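Local coordinates for protein O-methyltransferase (Coxiella burnetii, PDB 3TR6) that probably transfers a methyl group from S-adenosylmethionine to an oxygen of its substrate, and binds S-adenosylhomocysteine and a nickel ion, at residues L56-L59 and V60-Q64. Numbering follows the deposited sequence.
Sequences LALL and VKLMQ
Leu-58 and Leu-62 sit one turn apart on the same face of helix 50-63, and CG of Leu-58 lies 4.3 Å from CD1 of Leu-62, an apolar contact between the branch carbon of one leucine and a methyl of the next. Leu-62 has its CG beside the backbone N (chi1 -79°), which lays the branch back over the preceding turn, with CG 3.5 Å from Leu-58 O. That same oxygen accepts the N-H of Leu-62 at 3.0 Å, one of four consecutive i to i+4 bonds. The last of them runs from Met-63 N to Leu-59 O, 3.0 Å long and 162° at the hydrogen. Met-63, a selenomethionine, brings its CG and selenium past this carbonyl, while Val-60 sets CG2 3.5 Å from Leu-56 O. Lys-61 passes its aliphatic stem by Ala-57 O before the chain bends away.

The helix lies between the central sheet and the second subunit, with Met-82 of helix 77-83 also touching Leu-56 and Val-60. Leu-56, Leu-59 and Val-60 pack on the sheet, against Ala-171, Leu-169 and Leu-143; Leu-58 and Leu-62 turn to Ile-210 and Met-63 of the second subunit. Gln-64, with positive phi, is the C-prime residue of a Schellman motif that closes this sheet-covering helix of the Rossmann-like methyltransferase fold, just before strand 67-71.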
ATOM      1  N   LEU A  56      -0.176  -7.371  -2.484  1.00 29.29           N
ATOM      2  CA  LEU A  56      -1.328  -8.112  -1.988  1.00 27.65           C
ATOM      3  C   LEU A  56      -0.915  -9.067  -0.875  1.00 28.10           C
ATOM      4  O   LEU A  56      -1.587  -9.172   0.150  1.00 26.84           O
ATOM      5  CB  LEU A  56      -1.992  -8.899  -3.117  1.00 27.58           C
ATOM      6  CG  LEU A  56      -2.729  -8.127  -4.207  1.00 27.18           C
ATOM      7  CD1 LEU A  56      -3.293  -9.099  -5.229  1.00 27.04           C
ATOM      8  CD2 LEU A  56      -3.833  -7.268  -3.613  1.00 27.81           C
ATOM      9  N   ALA A  57       0.193  -9.767  -1.091  1.00 29.06           N
ATOM     10  CA  ALA A  57       0.715 -10.697  -0.100  1.00 30.87           C
ATOM     11  C   ALA A  57       1.038  -9.968   1.199  1.00 30.46           C
ATOM     12  O   ALA A  57       0.776 -10.479   2.289  1.00 34.79           O
ATOM     13  CB  ALA A  57       1.950 -11.412  -0.635  1.00 27.20           C
ATOM     14  N   LEU A  58       1.602  -8.769   1.082  1.00 28.59           N
ATOM     15  CA  LEU A  58       1.942  -7.976   2.256  1.00 29.95           C
ATOM     16  C   LEU A  58       0.686  -7.558   3.018  1.00 29.20           C
ATOM     17  O   LEU A  58       0.690  -7.509   4.245  1.00 30.54           O
ATOM     18  CB  LEU A  58       2.768  -6.746   1.868  1.00 26.48           C
ATOM     19  CG  LEU A  58       3.391  -5.954   3.028  1.00 31.34           C
ATOM     20  CD1 LEU A  58       4.478  -6.759   3.733  1.00 28.33           C
ATOM     21  CD2 LEU A  58       3.950  -4.630   2.544  1.00 27.97           C
ATOM     22  N   LEU A  59      -0.386  -7.270   2.287  1.00 25.22           N
ATOM     23  CA  LEU A  59      -1.649  -6.875   2.903  1.00 26.93           C
ATOM     24  C   LEU A  59      -2.292  -8.016   3.685  1.00 28.80           C
ATOM     25  O   LEU A  59      -2.846  -7.805   4.763  1.00 31.00           O
ATOM     26  CB  LEU A  59      -2.620  -6.351   1.846  1.00 28.38           C
ATOM     27  CG  LEU A  59      -2.225  -5.031   1.188  1.00 24.74           C
ATOM     28  CD1 LEU A  59      -3.231  -4.649   0.116  1.00 25.90           C
ATOM     29  CD2 LEU A  59      -2.103  -3.940   2.229  1.00 16.90           C
ATOM     30  N   VAL A  60      -2.224  -9.222   3.133  1.00 27.01           N
ATOM     31  CA  VAL A  60      -2.713 -10.407   3.828  1.00 27.79           C
ATOM     32  C   VAL A  60      -2.002 -10.563   5.172  1.00 36.12           C
ATOM     33  O   VAL A  60      -2.625 -10.873   6.188  1.00 39.21           O
ATOM     34  CB  VAL A  60      -2.511 -11.688   2.985  1.00 29.29           C
ATOM     35  CG1 VAL A  60      -2.714 -12.935   3.841  1.00 28.85           C
ATOM     36  CG2 VAL A  60      -3.449 -11.697   1.787  1.00 23.33           C
ATOM     37  N   LYS A  61      -0.693 -10.337   5.176  1.00 30.85           N
ATOM     38  CA  LYS A  61       0.090 -10.468   6.397  1.00 32.64           C
ATOM     39  C   LYS A  61      -0.213  -9.366   7.414  1.00 37.49           C
ATOM     40  O   LYS A  61      -0.321  -9.635   8.612  1.00 39.36           O
ATOM     41  CB  LYS A  61       1.586 -10.516   6.074  1.00 34.66           C
ATOM     42  CG  LYS A  61       2.026 -11.812   5.401  1.00 37.28           C
ATOM     43  CD  LYS A  61       3.502 -11.779   5.042  1.00 37.30           C
ATOM     44  CE  LYS A  61       4.135 -13.162   5.157  1.00 42.51           C
ATOM     45  NZ  LYS A  61       4.355 -13.802   3.830  1.00 48.55           N
ATOM     46  N   LEU A  62      -0.358  -8.132   6.942  1.00 32.82           N
ATOM     47  CA  LEU A  62      -0.630  -7.009   7.835  1.00 33.29           C
ATOM     48  C   LEU A  62      -1.983  -7.145   8.520  1.00 36.63           C
ATOM     49  O   LEU A  62      -2.125  -6.856   9.709  1.00 37.02           O
ATOM     50  CB  LEU A  62      -0.552  -5.683   7.079  1.00 32.96           C
ATOM     51  CG  LEU A  62       0.848  -5.128   6.820  1.00 32.50           C
ATOM     52  CD1 LEU A  62       0.782  -3.963   5.850  1.00 31.83           C
ATOM     53  CD2 LEU A  62       1.511  -4.713   8.122  1.00 29.67           C
HETATM   54  N   MSE A  63      -2.980  -7.590   7.765  1.00 38.33           N
HETATM   55  CA  MSE A  63      -4.319  -7.753   8.310  1.00 38.69           C
HETATM   56  C   MSE A  63      -4.453  -9.086   9.013  1.00 36.24           C
HETATM   57  O   MSE A  63      -5.410  -9.307   9.753  1.00 40.04           O
HETATM   58  CB  MSE A  63      -5.362  -7.667   7.201  1.00 31.79           C
HETATM   59  CG  MSE A  63      -5.273  -6.405   6.390  1.00 32.23           C
HETATM   60 SE   MSE A  63      -6.604  -6.390   4.987  1.00 40.51          SE
HETATM   61  CE  MSE A  63      -8.211  -6.151   6.069  1.00 33.95           C
ATOM     62  N   GLN A  64      -3.485  -9.967   8.787  1.00 36.18           N
ATOM     63  CA  GLN A  64      -3.610 -11.346   9.227  1.00 39.49           C
ATOM     64  C   GLN A  64      -4.941 -11.877   8.710  1.00 39.09           C
ATOM     65  O   GLN A  64      -5.771 -12.372   9.475  1.00 42.29           O
ATOM     66  CB  GLN A  64      -3.549 -11.434  10.749  1.00 32.30           C
ATOM     67  CG  GLN A  64      -2.587 -12.481  11.253  1.00 41.03           C
ATOM     68  CD  GLN A  64      -1.157 -12.152  10.907  1.00 39.88           C
ATOM     69  OE1 GLN A  64      -0.584 -11.202  11.439  1.00 57.55           O
ATOM     70  NE2 GLN A  64      -0.571 -12.927  10.005  1.00 40.14           N
TER